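Local coordinates for protein ORF10 (PDB 6RIW) that forms the ketosynthase-chain length factor didomain of a polyunsaturated fatty acid synthase and probably takes part in condensing acyl chains carried on acyl carrier protein, at residues G473-F478 and M558-N563; P552-M557 and N643-R648; V578-G583 and I689-D694; A746-K751 and A844-T849. One frame throughout, in Å; residues are numbered along the deposited sequence.

Contact 1: residues G473-F478 and M558-N563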
loop_
_atom_site.group_PDB
_atom_site.type_symbol
_atom_site.label_atom_id
_atom_site.label_comp_id
_atom_site.label_asym_id
_atom_site.label_seq_id
_atom_site.Cartn_x
_atom_site.Cartn_y
_atom_site.Cartn_z
ATOM N N GLY A 473 19.932 -12.886 -7.865
ATOM C CA GLY A 473 20.554 -11.651 -7.462
ATOM C C GLY A 473 19.983 -11.300 -6.105
ATOM O O GLY A 473 18.795 -11.565 -5.894
ATOM N N MET A 474 20.805 -10.797 -5.179
ATOM C CA MET A 474 20.353 -10.462 -3.827
ATOM C C MET A 474 21.164 -9.289 -3.286
ATOM O O MET A 474 22.349 -9.125 -3.611
ATOM C CB MET A 474 20.487 -11.637 -2.837
ATOM C CG MET A 474 19.854 -12.965 -3.261
ATOM S SD MET A 474 19.620 -14.153 -1.925
ATOM C CE MET A 474 21.294 -14.501 -1.427
ATOM N N ASP A 475 20.525 -8.496 -2.418
ATOM C CA ASP A 475 21.250 -7.561 -1.557
ATOM C C ASP A 475 20.445 -7.348 -0.278
ATOM O O ASP A 475 19.233 -7.561 -0.247
ATOM C CB ASP A 475 21.538 -6.223 -2.245
ATOM C CG ASP A 475 22.521 -5.339 -1.434
ATOM O OD1 ASP A 475 23.456 -5.872 -0.781
ATOM O OD2 ASP A 475 22.346 -4.102 -1.436
ATOM N N SER A 476 21.135 -6.924 0.779
ATOM C CA SER A 476 20.500 -6.812 2.084
ATOM C C SER A 476 21.133 -5.684 2.881
ATOM O O SER A 476 22.350 -5.483 2.839
ATOM C CB SER A 476 20.627 -8.125 2.855
ATOM O OG SER A 476 21.999 -8.426 3.078
ATOM N N HIS A 477 20.311 -4.995 3.657
ATOM C CA HIS A 477 20.782 -3.967 4.590
ATOM C C HIS A 477 19.941 -4.105 5.861
ATOM O O HIS A 477 18.832 -3.565 5.942
ATOM C CB HIS A 477 20.663 -2.596 3.947
ATOM C CG HIS A 477 21.282 -1.500 4.752
ATOM N ND1 HIS A 477 21.636 -0.290 4.197
ATOM C CD2 HIS A 477 21.605 -1.423 6.063
ATOM C CE1 HIS A 477 22.148 0.487 5.135
ATOM N NE2 HIS A 477 22.143 -0.174 6.277
ATOM N N PHE A 478 20.463 -4.847 6.839
ATOM C CA PHE A 478 19.768 -5.127 8.096
ATOM C C PHE A 478 20.634 -4.610 9.234
ATOM O O PHE A 478 21.722 -5.146 9.482
ATOM C CB PHE A 478 19.509 -6.620 8.265
ATOM C CG PHE A 478 18.475 -7.164 7.339
ATOM C CD1 PHE A 478 17.154 -6.745 7.430
ATOM C CD2 PHE A 478 18.822 -8.107 6.381
ATOM C CE1 PHE A 478 16.186 -7.262 6.591
ATOM C CE2 PHE A 478 17.861 -8.631 5.531
ATOM C CZ PHE A 478 16.534 -8.193 5.641
ATOM N N MET A 558 15.430 1.516 -2.656
ATOM C CA MET A 558 16.014 1.758 -3.972
ATOM C C MET A 558 17.433 1.220 -4.044
ATOM O O MET A 558 17.836 0.640 -5.059
ATOM C CB MET A 558 15.992 3.255 -4.277
ATOM C CG MET A 558 14.601 3.769 -4.622
ATOM S SD MET A 558 14.511 5.524 -4.210
ATOM C CE MET A 558 15.386 6.171 -5.623
ATOM N N GLN A 559 18.210 1.416 -2.975
ATOM C CA GLN A 559 19.597 0.960 -2.972
ATOM C C GLN A 559 19.691 -0.564 -3.037
ATOM O O GLN A 559 20.484 -1.102 -3.819
ATOM C CB GLN A 559 20.322 1.484 -1.736
ATOM C CG GLN A 559 21.790 1.185 -1.717
ATOM C CD GLN A 559 22.541 2.132 -0.804
ATOM O OE1 GLN A 559 22.432 2.043 0.419
ATOM N NE2 GLN A 559 23.291 3.063 -1.400
ATOM N N VAL A 560 18.907 -1.285 -2.220
ATOM C CA VAL A 560 19.041 -2.744 -2.241
ATOM C C VAL A 560 18.502 -3.314 -3.547
ATOM O O VAL A 560 19.051 -4.289 -4.078
ATOM C CB VAL A 560 18.385 -3.415 -1.013
ATOM C CG1 VAL A 560 19.080 -2.994 0.284
ATOM C CG2 VAL A 560 16.847 -3.156 -0.937
ATOM N N ALA A 561 17.428 -2.728 -4.087
ATOM C CA ALA A 561 16.867 -3.226 -5.343
ATOM C C ALA A 561 17.846 -3.025 -6.491
ATOM O O ALA A 561 18.046 -3.925 -7.318
ATOM C CB ALA A 561 15.544 -2.521 -5.678
ATOM N N ASP A 562 18.466 -1.848 -6.545
ATOM C CA ASP A 562 19.481 -1.561 -7.561
ATOM C C ASP A 562 20.632 -2.555 -7.479
ATOM O O ASP A 562 21.081 -3.087 -8.501
ATOM C CB ASP A 562 19.995 -0.131 -7.374
ATOM C CG ASP A 562 20.864 0.346 -8.541
ATOM O OD1 ASP A 562 20.455 0.201 -9.709
ATOM O OD2 ASP A 562 21.953 0.890 -8.265
ATOM N N ASN A 563 21.120 -2.821 -6.265
ATOM C CA ASN A 563 22.236 -3.748 -6.091
ATOM C C ASN A 563 21.839 -5.172 -6.469
ATOM O O ASN A 563 22.610 -5.882 -7.133
ATOM C CB ASN A 563 22.747 -3.695 -4.646
ATOM C CG ASN A 563 23.503 -2.420 -4.350
ATOM O OD1 ASN A 563 23.984 -1.751 -5.262
ATOM N ND2 ASN A 563 23.616 -2.077 -3.075
HETATM O O HOH W 1 21.692 -0.340 1.270
#
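The amide nitrogen ND2 of N563 gives a hydrogen bond to OD2 of D475 at 2.9 Å, fairly straight at 163°. The carboxylate oxygen lies in the amide plane of N563, whereas the donor stands above the carboxylate plane, and the two planes are 66° apart. D475 reaches the helix because its CG is anti to the backbone N (chi1 -170°), and its CB rests 3.6 Å from the carbonyl oxygen of V560. OD1, the other carboxylate oxygen, takes the backbone N of L484 and, weakly, that of S476. Beside this polar pair, CG1 of V560 packs on CB of H477 at 4.0 Å. Farther along, a water links H477 ND1 (2.9 Å) with OE1 of Q559, to which it donates at 2.6 Å; the NE2 end of Q559 is held by D534 O. Strand 473-478 and helix 558-563 run roughly antiparallel, 7.0 Å apart at their axes, joining an outer-layer helix to a sheet strand of the thiolase fold. An alanine at D475 would probably leave N563 ND2 and the L484 amide without their acceptor. The buried carboxylate is thus met by neutral N-H groups, which would be expected to disperse its charge.

Contact 2: residues P552-M557 and N643-R648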
loop_
_atom_site.group_PDB
_atom_site.type_symbol
_atom_site.label_atom_id
_atom_site.label_comp_id
_atom_site.label_asym_id
_atom_site.label_seq_id
_atom_site.Cartn_x
_atom_site.Cartn_y
_atom_site.Cartn_z
ATOM N N PRO A 552 13.756 7.860 4.223
ATOM C CA PRO A 552 14.639 6.677 4.179
ATOM C C PRO A 552 13.958 5.400 3.733
ATOM O O PRO A 552 14.636 4.560 3.135
ATOM C CB PRO A 552 15.147 6.572 5.626
ATOM C CG PRO A 552 15.084 7.978 6.141
ATOM C CD PRO A 552 13.870 8.594 5.499
ATOM N N GLN A 553 12.645 5.220 3.966
ATOM C CA GLN A 553 11.979 4.007 3.470
ATOM C C GLN A 553 12.211 3.820 1.967
ATOM O O GLN A 553 12.512 2.712 1.498
ATOM C CB GLN A 553 10.470 4.047 3.771
ATOM C CG GLN A 553 9.730 2.723 3.382
ATOM C CD GLN A 553 8.211 2.833 3.407
ATOM O OE1 GLN A 553 7.630 3.761 2.838
ATOM N NE2 GLN A 553 7.554 1.863 4.048
ATOM N N GLN A 554 12.087 4.898 1.196
ATOM C CA GLN A 554 12.258 4.777 -0.249
ATOM C C GLN A 554 13.732 4.675 -0.635
ATOM O O GLN A 554 14.090 3.877 -1.506
ATOM C CB GLN A 554 11.573 5.949 -0.949
ATOM C CG GLN A 554 10.042 5.925 -0.725
ATOM C CD GLN A 554 9.232 6.461 -1.915
ATOM O OE1 GLN A 554 9.776 7.089 -2.835
ATOM N NE2 GLN A 554 7.914 6.211 -1.894
ATOM N N LEU A 555 14.610 5.434 0.025
ATOM C CA LEU A 555 16.030 5.359 -0.327
ATOM C C LEU A 555 16.606 3.978 -0.029
ATOM O O LEU A 555 17.390 3.438 -0.819
ATOM C CB LEU A 555 16.812 6.428 0.435
ATOM C CG LEU A 555 16.435 7.850 0.025
ATOM C CD1 LEU A 555 16.981 8.854 1.011
ATOM C CD2 LEU A 555 16.945 8.122 -1.368
ATOM N N MET A 556 16.248 3.404 1.124
ATOM C CA MET A 556 16.742 2.075 1.475
ATOM C C MET A 556 16.296 1.033 0.465
ATOM O O MET A 556 17.095 0.174 0.070
ATOM C CB MET A 556 16.265 1.665 2.865
ATOM C CG MET A 556 16.874 2.455 3.980
ATOM S SD MET A 556 18.376 1.672 4.583
ATOM C CE MET A 556 17.713 0.201 5.363
ATOM N N MET A 557 15.013 1.069 0.065
ATOM C CA MET A 557 14.502 0.106 -0.907
ATOM C C MET A 557 15.203 0.275 -2.250
ATOM O O MET A 557 15.542 -0.708 -2.922
ATOM C CB MET A 557 12.984 0.277 -1.081
ATOM C CG MET A 557 12.407 -0.479 -2.296
ATOM S SD MET A 557 12.354 0.542 -3.811
ATOM C CE MET A 557 12.237 -0.729 -5.073
ATOM N N ASN A 643 3.869 3.373 -3.736
ATOM C CA ASN A 643 4.163 2.729 -5.011
ATOM C C ASN A 643 5.260 3.454 -5.777
ATOM O O ASN A 643 5.858 2.871 -6.690
ATOM C CB ASN A 643 2.910 2.622 -5.886
ATOM C CG ASN A 643 2.468 3.968 -6.436
ATOM O OD1 ASN A 643 1.985 4.814 -5.687
ATOM N ND2 ASN A 643 2.628 4.172 -7.751
ATOM N N ILE A 644 5.558 4.695 -5.414
ATOM C CA ILE A 644 6.521 5.440 -6.213
ATOM C C ILE A 644 7.917 4.880 -6.007
ATOM O O ILE A 644 8.760 4.969 -6.903
ATOM C CB ILE A 644 6.428 6.947 -5.905
ATOM C CG1 ILE A 644 5.043 7.457 -6.333
ATOM C CG2 ILE A 644 7.534 7.723 -6.643
ATOM C CD1 ILE A 644 4.856 8.995 -6.290
ATOM N N MET A 645 8.189 4.254 -4.858
ATOM C CA MET A 645 9.530 3.695 -4.702
ATOM C C MET A 645 9.782 2.556 -5.693
ATOM O O MET A 645 10.905 2.427 -6.205
ATOM C CB MET A 645 9.775 3.278 -3.244
ATOM C CG MET A 645 9.110 2.017 -2.759
ATOM S SD MET A 645 9.572 1.784 -1.004
ATOM C CE MET A 645 7.943 1.765 -0.281
ATOM N N ALA A 646 8.751 1.768 -6.032
ATOM C CA ALA A 646 8.917 0.769 -7.091
ATOM C C ALA A 646 9.124 1.445 -8.445
ATOM O O ALA A 646 9.996 1.040 -9.226
ATOM C CB ALA A 646 7.700 -0.166 -7.146
ATOM N N SER A 647 8.336 2.486 -8.725
ATOM C CA SER A 647 8.474 3.255 -9.969
ATOM C C SER A 647 9.855 3.860 -10.135
ATOM O O SER A 647 10.335 3.994 -11.266
ATOM C CB SER A 647 7.453 4.392 -10.000
ATOM O OG SER A 647 6.158 3.858 -10.147
ATOM N N ARG A 648 10.495 4.268 -9.041
ATOM C CA ARG A 648 11.795 4.923 -9.175
ATOM C C ARG A 648 12.845 3.956 -9.706
ATOM O O ARG A 648 13.751 4.365 -10.454
ATOM C CB ARG A 648 12.253 5.497 -7.834
ATOM C CG ARG A 648 11.514 6.762 -7.410
ATOM C CD ARG A 648 12.098 7.293 -6.109
ATOM N NE ARG A 648 11.076 7.906 -5.269
ATOM C CZ ARG A 648 10.663 9.165 -5.396
ATOM N NH1 ARG A 648 11.195 9.956 -6.331
ATOM N NH2 ARG A 648 9.715 9.633 -4.589
#
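M645 lies against Q553, Q554 and M557, joining two outer-layer helices of the thiolase fold that both cover the sheet face bearing V580. The axes of 552-557 and 643-648 approach to 9.5 Å at a crossing angle of -32°. Followed outward, CB of M645 touches CD of Q554 at 3.5 Å. Its CG, in the crowded position between backbone N and carbonyl carbon (chi1 75°), meets SD of M557 at 3.7 Å. The sulfur SD then lies 3.7 Å from CB of M557, and the terminal CE reaches OE1 of Q553 at 3.7 Å, the two side chains crossing at about a right angle. Q554 goes on to the polar half of the contact: its OE1 accepts from R648 NE at 2.9 Å and from R648 NH2 at 3.1 Å, a side-on grip by two nitrogens on one oxygen, with OE1 close to the guanidinium plane. NH2 also bonds to T638 OG1. An alanine at Q554 would probably leave R648 NE without its acceptor and open a gap beside CB of M645. The guanidinium is backed on one face by I644, whose CG2 stands 3.4 Å above its plane, offset toward the rim.

Contact 3: residues V578-G583 and I689-D694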
loop_
_atom_site.group_PDB
_atom_site.type_symbol
_atom_site.label_atom_id
_atom_site.label_comp_id
_atom_site.label_asym_id
_atom_site.label_seq_id
_atom_site.Cartn_x
_atom_site.Cartn_y
_atom_site.Cartn_z
ATOM N N VAL A 578 8.623 -5.013 -10.795
ATOM C CA VAL A 578 9.190 -4.643 -9.499
ATOM C C VAL A 578 8.067 -4.735 -8.470
ATOM O O VAL A 578 7.064 -4.018 -8.585
ATOM C CB VAL A 578 9.800 -3.231 -9.515
ATOM C CG1 VAL A 578 10.428 -2.892 -8.163
ATOM C CG2 VAL A 578 10.886 -3.093 -10.616
ATOM N N LEU A 579 8.204 -5.640 -7.501
ATOM C CA LEU A 579 7.222 -5.796 -6.440
ATOM C C LEU A 579 7.882 -5.386 -5.136
ATOM O O LEU A 579 8.967 -5.879 -4.816
ATOM C CB LEU A 579 6.732 -7.249 -6.342
ATOM C CG LEU A 579 6.261 -7.910 -7.642
ATOM C CD1 LEU A 579 5.856 -9.328 -7.340
ATOM C CD2 LEU A 579 5.074 -7.145 -8.249
ATOM N N VAL A 580 7.263 -4.470 -4.394
ATOM C CA VAL A 580 7.853 -4.032 -3.130
ATOM C C VAL A 580 6.939 -4.480 -1.991
ATOM O O VAL A 580 5.821 -3.974 -1.844
ATOM C CB VAL A 580 8.074 -2.515 -3.099
ATOM C CG1 VAL A 580 8.671 -2.092 -1.756
ATOM C CG2 VAL A 580 8.995 -2.089 -4.259
ATOM N N ALA A 581 7.429 -5.403 -1.171
ATOM C CA ALA A 581 6.742 -5.810 0.046
ATOM C C ALA A 581 6.945 -4.754 1.122
ATOM O O ALA A 581 8.081 -4.399 1.443
ATOM C CB ALA A 581 7.272 -7.165 0.520
ATOM N N MET A 582 5.853 -4.228 1.664
ATOM C CA MET A 582 5.986 -3.144 2.627
ATOM C C MET A 582 4.658 -2.985 3.343
ATOM O O MET A 582 3.645 -3.569 2.953
ATOM C CB MET A 582 6.408 -1.839 1.934
ATOM C CG MET A 582 5.495 -1.454 0.742
ATOM S SD MET A 582 3.919 -0.671 1.239
ATOM C CE MET A 582 4.484 1.046 1.471
ATOM N N GLY A 583 4.695 -2.232 4.441
ATOM C CA GLY A 583 3.520 -1.627 5.023
ATOM C C GLY A 583 3.780 -0.132 5.134
ATOM O O GLY A 583 4.842 0.361 4.733
ATOM N N ILE A 689 11.905 -8.302 -9.750
ATOM C CA ILE A 689 12.625 -7.847 -8.567
ATOM C C ILE A 689 11.624 -7.873 -7.431
ATOM O O ILE A 689 10.554 -7.260 -7.537
ATOM C CB ILE A 689 13.181 -6.429 -8.758
ATOM C CG1 ILE A 689 14.136 -6.376 -9.950
ATOM C CG2 ILE A 689 13.859 -5.958 -7.484
ATOM C CD1 ILE A 689 14.788 -5.019 -10.153
ATOM N N ILE A 690 11.945 -8.579 -6.349
ATOM C CA ILE A 690 11.127 -8.501 -5.137
ATOM C C ILE A 690 11.954 -7.778 -4.089
ATOM O O ILE A 690 12.968 -8.305 -3.630
ATOM C CB ILE A 690 10.683 -9.871 -4.623
ATOM C CG1 ILE A 690 9.936 -10.629 -5.732
ATOM C CG2 ILE A 690 9.783 -9.657 -3.371
ATOM C CD1 ILE A 690 9.494 -12.034 -5.322
ATOM N N ALA A 691 11.548 -6.565 -3.736
ATOM C CA ALA A 691 12.237 -5.814 -2.696
ATOM C C ALA A 691 11.333 -5.731 -1.474
ATOM O O ALA A 691 10.114 -5.955 -1.538
ATOM C CB ALA A 691 12.631 -4.410 -3.183
ATOM N N ALA A 692 11.939 -5.451 -0.338
ATOM C CA ALA A 692 11.161 -5.401 0.890
ATOM C C ALA A 692 11.802 -4.362 1.781
ATOM O O ALA A 692 13.025 -4.281 1.837
ATOM C CB ALA A 692 11.143 -6.752 1.608
ATOM N N VAL A 693 10.990 -3.596 2.505
ATOM C CA VAL A 693 11.551 -2.602 3.413
ATOM C C VAL A 693 10.591 -2.414 4.575
ATOM O O VAL A 693 9.369 -2.339 4.390
ATOM C CB VAL A 693 11.843 -1.264 2.701
ATOM C CG1 VAL A 693 10.599 -0.715 2.004
ATOM C CG2 VAL A 693 12.409 -0.234 3.681
ATOM N N ASP A 694 11.148 -2.368 5.776
ATOM C CA ASP A 694 10.389 -1.930 6.942
ATOM C C ASP A 694 11.389 -1.274 7.878
ATOM O O ASP A 694 12.271 -1.940 8.436
ATOM C CB ASP A 694 9.662 -3.088 7.631
ATOM C CG ASP A 694 8.528 -2.601 8.534
ATOM O OD1 ASP A 694 8.551 -1.393 8.906
ATOM O OD2 ASP A 694 7.613 -3.397 8.854
HETATM O O HOH W 2 7.113 -1.568 5.714
#
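A581 lays its CB against CB of A692 at 4.0 Å, where two neighbouring parallel strands of a thiolase-fold sheet pair in register. The strand directions differ by 24°, and the pairs are V578 with I689, L579 with I690, V580 with A691 and A581 with A692. Four backbone hydrogen bonds carry the pairing. L579 N gives to I689 O at 2.9 Å and is almost straight at 177°; L579 O then takes A691 N, A581 N gives to A691 O at 2.8 Å, and V693 N closes the series on A581 O at a longer 3.2 Å. CA-H groups add to it, as where CA of A692 approaches A581 O at 3.3 Å. The two faces of the pair are buried differently. L579, I690, A581 and A692 share the face on which helix 668-682 packs, with V669 touching both alanines, and the small methyl groups are consistent with close packing of that helix. On the opposite face V580 sets CG2 beside CB of A691 at 4.4 Å, beneath M557 and A646 of the outer helices. Strand 659-663 continues the sheet beyond V580. Past the last bridge the chains separate, and a single water spans them, accepting from G583 N at 2.8 Å and lying 2.7 Å from V693 O.

Contact 4: residues A746-K751 and A844-T849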
loop_
_atom_site.group_PDB
_atom_site.type_symbol
_atom_site.label_atom_id
_atom_site.label_comp_id
_atom_site.label_asym_id
_atom_site.label_seq_id
_atom_site.Cartn_x
_atom_site.Cartn_y
_atom_site.Cartn_z
ATOM N N ALA A 746 15.758 -5.314 1.920
ATOM C CA ALA A 746 16.517 -6.299 1.159
ATOM C C ALA A 746 15.772 -6.575 -0.136
ATOM O O ALA A 746 14.590 -6.224 -0.279
ATOM C CB ALA A 746 16.734 -7.591 1.980
ATOM N N ALA A 747 16.471 -7.199 -1.092
ATOM C CA ALA A 747 15.857 -7.440 -2.387
ATOM C C ALA A 747 16.455 -8.685 -3.012
ATOM O O ALA A 747 17.599 -9.064 -2.711
ATOM C CB ALA A 747 16.025 -6.237 -3.346
ATOM N N ILE A 748 15.646 -9.349 -3.849
ATOM C CA ILE A 748 16.087 -10.500 -4.628
ATOM C C ILE A 748 15.570 -10.333 -6.048
ATOM O O ILE A 748 14.597 -9.623 -6.308
ATOM C CB ILE A 748 15.604 -11.855 -4.047
ATOM C CG1 ILE A 748 14.080 -11.957 -4.035
ATOM C CG2 ILE A 748 16.224 -12.115 -2.678
ATOM C CD1 ILE A 748 13.574 -13.368 -3.581
ATOM N N VAL A 749 16.257 -10.987 -6.978
ATOM C CA VAL A 749 15.829 -11.083 -8.365
ATOM C C VAL A 749 15.514 -12.543 -8.618
ATOM O O VAL A 749 16.327 -13.411 -8.286
ATOM C CB VAL A 749 16.916 -10.593 -9.339
ATOM C CG1 VAL A 749 16.468 -10.839 -10.780
ATOM C CG2 VAL A 749 17.276 -9.122 -9.098
ATOM N N VAL A 750 14.341 -12.815 -9.184
ATOM C CA VAL A 750 13.935 -14.176 -9.489
ATOM C C VAL A 750 13.608 -14.286 -10.978
ATOM O O VAL A 750 13.104 -13.351 -11.609
ATOM C CB VAL A 750 12.746 -14.659 -8.621
ATOM C CG1 VAL A 750 13.154 -14.765 -7.144
ATOM C CG2 VAL A 750 11.492 -13.751 -8.798
ATOM N N LYS A 751 13.901 -15.454 -11.535
ATOM C CA LYS A 751 13.510 -15.844 -12.883
ATOM C C LYS A 751 13.039 -17.286 -12.824
ATOM O O LYS A 751 13.416 -18.023 -11.904
ATOM C CB LYS A 751 14.688 -15.739 -13.863
ATOM C CG LYS A 751 14.990 -14.332 -14.398
ATOM C CD LYS A 751 16.087 -14.468 -15.477
ATOM C CE LYS A 751 16.376 -13.195 -16.233
ATOM N NZ LYS A 751 17.465 -13.464 -17.233
ATOM N N ALA A 844 14.271 -11.334 4.972
ATOM C CA ALA A 844 15.385 -11.768 5.811
ATOM C C ALA A 844 15.500 -13.290 5.850
ATOM O O ALA A 844 16.608 -13.836 5.746
ATOM C CB ALA A 844 15.234 -11.222 7.240
ATOM N N SER A 845 14.376 -13.990 6.023
ATOM C CA SER A 845 14.413 -15.455 6.088
ATOM C C SER A 845 14.840 -16.071 4.762
ATOM O O SER A 845 15.601 -17.050 4.740
ATOM C CB SER A 845 13.044 -16.007 6.466
ATOM O OG SER A 845 12.623 -15.507 7.715
ATOM N N ILE A 846 14.297 -15.562 3.654
ATOM C CA ILE A 846 14.649 -16.112 2.342
ATOM C C ILE A 846 16.128 -15.903 2.063
ATOM O O ILE A 846 16.828 -16.816 1.594
ATOM C CB ILE A 846 13.770 -15.481 1.247
ATOM C CG1 ILE A 846 12.361 -16.090 1.297
ATOM C CG2 ILE A 846 14.412 -15.692 -0.154
ATOM C CD1 ILE A 846 11.336 -15.406 0.345
ATOM N N ILE A 847 16.646 -14.715 2.371
ATOM C CA ILE A 847 18.039 -14.431 2.027
ATOM C C ILE A 847 19.003 -15.230 2.909
ATOM O O ILE A 847 20.001 -15.776 2.406
ATOM C CB ILE A 847 18.310 -12.921 2.098
ATOM C CG1 ILE A 847 17.576 -12.253 0.922
ATOM C CG2 ILE A 847 19.848 -12.629 2.054
ATOM C CD1 ILE A 847 17.819 -10.756 0.819
ATOM N N LYS A 848 18.736 -15.318 4.225
ATOM C CA LYS A 848 19.530 -16.219 5.065
ATOM C C LYS A 848 19.563 -17.627 4.473
ATOM O O LYS A 848 20.630 -18.252 4.359
ATOM C CB LYS A 848 18.967 -16.294 6.487
ATOM C CG LYS A 848 19.602 -17.440 7.306
ATOM C CD LYS A 848 18.975 -17.616 8.696
ATOM C CE LYS A 848 19.373 -18.945 9.354
ATOM N NZ LYS A 848 18.678 -19.147 10.659
ATOM N N THR A 849 18.385 -18.146 4.135
ATOM C CA THR A 849 18.265 -19.517 3.646
ATOM C C THR A 849 18.964 -19.681 2.304
ATOM O O THR A 849 19.693 -20.662 2.085
ATOM C CB THR A 849 16.790 -19.891 3.539
ATOM O OG1 THR A 849 16.169 -19.787 4.829
ATOM C CG2 THR A 849 16.604 -21.310 3.001
#
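Helix 844-849 lies across strand 746-751 at 60°, with the two axes 9.1 Å apart at their closest. Between these two segments the contact is mainly one of aliphatic side chains, centred on I847. Its CG1 is anti to the carbonyl carbon (chi1 -70°), and the extended branch beyond carries CD1 over the strand, where it presses on CB of A746 at 3.5 Å and comes within 3.9 Å of A747 O. CG2 of I748 packs on CG1 of I847 at 3.8 Å, the two isoleucines lying alongside and running in opposite senses. The other branch of I748 reaches the preceding residue: its CD1 meets CG2 of I846 at 4.2 Å. One residue of the strand thus touches two successive residues of the helix through separate branches. M474 of strand 469-478 packs on both I748 and I847, adding a third side chain to the pair. Helix 841-854 belongs to the central helical layer of the thiolase fold: strands 741-752 and 469-478 lie against it through A746, I748, M474 and F478, helix 668-682 runs beside I846, and strand 865-870 of the second sheet packs on I846 and T849.

From the N terminus, strand 473-478 opens contact 1, which closes at 558-563 after 79 intervening residues. Contact 2 starts on the same helix before that closure and ends at 643-648, so the two cross. Contact 3 opens at 578-583, within the span of contact 2, and closes beyond it at 689-694, crossing it in turn. Contact 4 follows in series, from 746-751 to 844-849. Strand 741-752 lies between the strands of contacts 1 and 3, pairing with both: A747 N lies 2.9 Å from D475 O, and I690 N 2.9 Å from I748 O. Together they tie outer helices, one sheet and the central helical layer of the second ketosynthase-like domain.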